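Local coordinates for protein homocysteine S-methyltransferase (Escherichia coli, PDB 5DMM) that catalyses zinc-dependent methyl transfer from S-methylmethionine, or less efficiently S-adenosylmethionine, to homocysteine, yielding methionine, at residues Thr169-Glu177 with Glu201-Leu209. Residues are numbered along the deposited sequence; the frame is centred on the assembly and turned at random.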
loop_
_atom_site.group_PDB
_atom_site.type_symbol
_atom_site.label_atom_id
_atom_site.label_comp_id
_atom_site.label_asym_id
_atom_site.label_seq_id
_atom_site.Cartn_x
_atom_site.Cartn_y
_atom_site.Cartn_z
ATOM N N THR A 169 -2.034 -5.356 2.862
ATOM C CA THR A 169 -3.059 -5.893 3.753
ATOM C C THR A 169 -3.468 -7.314 3.320
ATOM O O THR A 169 -4.624 -7.720 3.470
ATOM C CB THR A 169 -4.316 -4.967 3.795
ATOM O OG1 THR A 169 -3.914 -3.599 3.651
ATOM C CG2 THR A 169 -5.082 -5.123 5.104
ATOM N N LEU A 170 -2.503 -8.067 2.804
ATOM C CA LEU A 170 -2.757 -9.391 2.224
ATOM C C LEU A 170 -2.753 -10.491 3.293
ATOM O O LEU A 170 -1.763 -10.662 3.987
ATOM C CB LEU A 170 -1.700 -9.706 1.163
ATOM C CG LEU A 170 -1.452 -8.663 0.063
ATOM C CD1 LEU A 170 -0.306 -9.118 -0.818
ATOM C CD2 LEU A 170 -2.706 -8.428 -0.767
ATOM N N PRO A 171 -3.854 -11.249 3.412
ATOM C CA PRO A 171 -4.006 -12.257 4.467
ATOM C C PRO A 171 -3.923 -13.700 3.988
ATOM O O PRO A 171 -3.880 -14.604 4.820
ATOM C CB PRO A 171 -5.411 -11.982 4.975
ATOM C CG PRO A 171 -6.158 -11.636 3.685
ATOM C CD PRO A 171 -5.149 -10.946 2.773
ATOM N N ASN A 172 -3.932 -13.898 2.672
ATOM C CA ASN A 172 -4.171 -15.198 2.058
ATOM C C ASN A 172 -3.039 -15.605 1.115
ATOM O O ASN A 172 -2.714 -14.888 0.166
ATOM C CB ASN A 172 -5.515 -15.160 1.312
ATOM C CG ASN A 172 -5.873 -16.483 0.670
ATOM O OD1 ASN A 172 -5.290 -16.870 -0.344
ATOM N ND2 ASN A 172 -6.858 -17.175 1.246
ATOM N N PHE A 173 -2.439 -16.761 1.393
ATOM C CA PHE A 173 -1.276 -17.260 0.660
ATOM C C PHE A 173 -1.586 -17.597 -0.787
ATOM O O PHE A 173 -0.801 -17.268 -1.683
ATOM C CB PHE A 173 -0.710 -18.493 1.374
ATOM C CG PHE A 173 0.616 -18.958 0.847
ATOM C CD1 PHE A 173 1.650 -18.067 0.623
ATOM C CD2 PHE A 173 0.845 -20.307 0.619
ATOM C CE1 PHE A 173 2.888 -18.509 0.150
ATOM C CE2 PHE A 173 2.079 -20.757 0.148
ATOM C CZ PHE A 173 3.099 -19.852 -0.090
ATOM N N SER A 174 -2.720 -18.252 -1.032
ATOM C CA SER A 174 -3.044 -18.644 -2.401
ATOM C C SER A 174 -3.252 -17.393 -3.258
ATOM O O SER A 174 -2.865 -17.365 -4.424
ATOM C CB SER A 174 -4.278 -19.561 -2.445
ATOM O OG SER A 174 -5.469 -18.863 -2.127
ATOM N N GLU A 175 -3.819 -16.342 -2.670
ATOM C CA GLU A 175 -3.988 -15.082 -3.399
ATOM C C GLU A 175 -2.629 -14.399 -3.632
ATOM O O GLU A 175 -2.381 -13.827 -4.691
ATOM C CB GLU A 175 -4.946 -14.153 -2.647
ATOM C CG GLU A 175 -5.044 -12.748 -3.238
ATOM C CD GLU A 175 -5.993 -11.851 -2.466
ATOM O OE1 GLU A 175 -6.180 -12.062 -1.245
ATOM O OE2 GLU A 175 -6.561 -10.931 -3.091
ATOM N N ILE A 176 -1.736 -14.484 -2.651
ATOM C CA ILE A 176 -0.396 -13.935 -2.815
ATOM C C ILE A 176 0.318 -14.603 -3.996
ATOM O O ILE A 176 0.949 -13.921 -4.811
ATOM C CB ILE A 176 0.425 -14.082 -1.510
ATOM C CG1 ILE A 176 -0.096 -13.072 -0.466
ATOM C CG2 ILE A 176 1.904 -13.866 -1.791
ATOM C CD1 ILE A 176 0.370 -13.350 0.958
ATOM N N GLU A 177 0.202 -15.927 -4.106
ATOM C CA GLU A 177 0.772 -16.661 -5.241
ATOM C C GLU A 177 0.190 -16.197 -6.574
ATOM O O GLU A 177 0.919 -15.930 -7.528
ATOM C CB GLU A 177 0.523 -18.164 -5.095
ATOM C CG GLU A 177 0.981 -18.767 -3.790
ATOM C CD GLU A 177 0.480 -20.188 -3.599
ATOM O OE1 GLU A 177 0.082 -20.830 -4.601
ATOM O OE2 GLU A 177 0.481 -20.662 -2.443
ATOM N N GLU A 201 4.775 -14.920 13.446
ATOM C CA GLU A 201 5.393 -15.789 12.438
ATOM C C GLU A 201 4.409 -16.411 11.444
ATOM O O GLU A 201 4.770 -17.321 10.705
ATOM C CB GLU A 201 6.175 -16.923 13.114
ATOM C CG GLU A 201 7.160 -16.480 14.176
ATOM C CD GLU A 201 6.742 -16.931 15.557
ATOM O OE1 GLU A 201 6.438 -18.136 15.724
ATOM O OE2 GLU A 201 6.702 -16.081 16.474
ATOM N N HIS A 202 3.169 -15.939 11.418
ATOM C CA HIS A 202 2.184 -16.549 10.527
ATOM C C HIS A 202 1.301 -15.520 9.846
ATOM O O HIS A 202 0.857 -14.568 10.470
ATOM C CB HIS A 202 1.300 -17.548 11.291
ATOM C CG HIS A 202 2.051 -18.718 11.851
ATOM N ND1 HIS A 202 2.608 -18.710 13.115
ATOM C CD2 HIS A 202 2.345 -19.928 11.320
ATOM C CE1 HIS A 202 3.213 -19.863 13.334
ATOM N NE2 HIS A 202 3.067 -20.622 12.260
ATOM N N LEU A 203 1.053 -15.738 8.560
ATOM C CA LEU A 203 -0.001 -15.039 7.828
ATOM C C LEU A 203 -1.332 -15.162 8.546
ATOM O O LEU A 203 -1.536 -16.112 9.294
ATOM C CB LEU A 203 -0.147 -15.625 6.421
ATOM C CG LEU A 203 0.417 -14.927 5.188
ATOM C CD1 LEU A 203 -0.303 -15.456 3.932
ATOM C CD2 LEU A 203 0.274 -13.431 5.299
ATOM N N SER A 204 -2.254 -14.230 8.289
ATOM C CA SER A 204 -3.601 -14.304 8.847
ATOM C C SER A 204 -4.266 -15.667 8.590
ATOM O O SER A 204 -4.952 -16.190 9.468
ATOM C CB SER A 204 -4.486 -13.190 8.275
ATOM O OG SER A 204 -4.092 -11.912 8.755
ATOM N N ASP A 205 -4.050 -16.245 7.406
ATOM C CA ASP A 205 -4.667 -17.534 7.061
ATOM C C ASP A 205 -3.930 -18.752 7.632
ATOM O O ASP A 205 -4.322 -19.888 7.369
ATOM C CB ASP A 205 -4.797 -17.687 5.543
ATOM C CG ASP A 205 -3.467 -17.951 4.839
ATOM O OD1 ASP A 205 -2.399 -17.948 5.485
ATOM O OD2 ASP A 205 -3.488 -18.150 3.608
ATOM N N GLY A 206 -2.858 -18.516 8.384
ATOM C CA GLY A 206 -2.147 -19.599 9.045
ATOM C C GLY A 206 -0.789 -19.976 8.460
ATOM O O GLY A 206 -0.009 -20.682 9.099
ATOM N N THR A 207 -0.498 -19.504 7.251
ATOM C CA THR A 207 0.744 -19.858 6.561
ATOM C C THR A 207 1.981 -19.343 7.298
ATOM O O THR A 207 2.063 -18.172 7.633
ATOM C CB THR A 207 0.758 -19.293 5.115
ATOM O OG1 THR A 207 -0.446 -19.666 4.439
ATOM C CG2 THR A 207 1.960 -19.824 4.336
ATOM N N PRO A 208 2.959 -20.223 7.542
ATOM C CA PRO A 208 4.235 -19.757 8.093
ATOM C C PRO A 208 4.878 -18.701 7.188
ATOM O O PRO A 208 4.906 -18.878 5.974
ATOM C CB PRO A 208 5.086 -21.039 8.140
ATOM C CG PRO A 208 4.074 -22.150 8.218
ATOM C CD PRO A 208 2.943 -21.686 7.344
ATOM N N LEU A 209 5.389 -17.620 7.766
ATOM C CA LEU A 209 5.993 -16.572 6.954
ATOM C C LEU A 209 7.203 -17.060 6.158
ATOM O O LEU A 209 7.484 -16.521 5.091
ATOM C CB LEU A 209 6.377 -15.377 7.826
ATOM C CG LEU A 209 5.197 -14.495 8.242
ATOM C CD1 LEU A 209 5.636 -13.470 9.288
ATOM C CD2 LEU A 209 4.616 -13.806 7.012
HETATM O O HOH W 1 -4.334 -19.791 1.339
#
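Pro171 and Ser204 bring their CA atoms within 4.9 Å where two neighbouring beta-alpha loops of the TIM barrel meet: 169-177 leaves strand 164-170 for helix 173-183, whereas the segment 201-209 lies between strand 191-197 and helix 209-217. A type I turn from Leu203 to Gly206 sets Asp205 against the helix start, and Asp205 N gives a weak bond to Pro171 O, bent to 133°. The main link is Phe173 N to Asp205 OD2, 2.8 Å and nearly straight at 173°, although the donor stands above the carboxylate plane. A water donates to OD2 and accepts from Ser174 N, a second tie to the first turn of the helix. The other oxygen, OD1, takes Thr207 N, closing an Asx turn, and Thr207 OG1 from the same face; these two bonds fix the carboxylate's rotation. With an alanine at Asp205, Phe173 N is likely to lose its acceptor, Thr207 both of its bonds to OD1, and the water its partner at OD2. Asn172, the N-cap, accepts from Glu175 N (2.8 Å) through OD1, while its ND2 bonds Gly137 O. Beside these polar bonds, Leu203 CD1 meets Ile176 CD1 tip to tip at 3.7 Å. Thr207 CG2, anti to its own N (OG1 at chi1 -51°), sits over one face of the Phe173 ring in a CH-pi contact, 4.0 Å from the centroid.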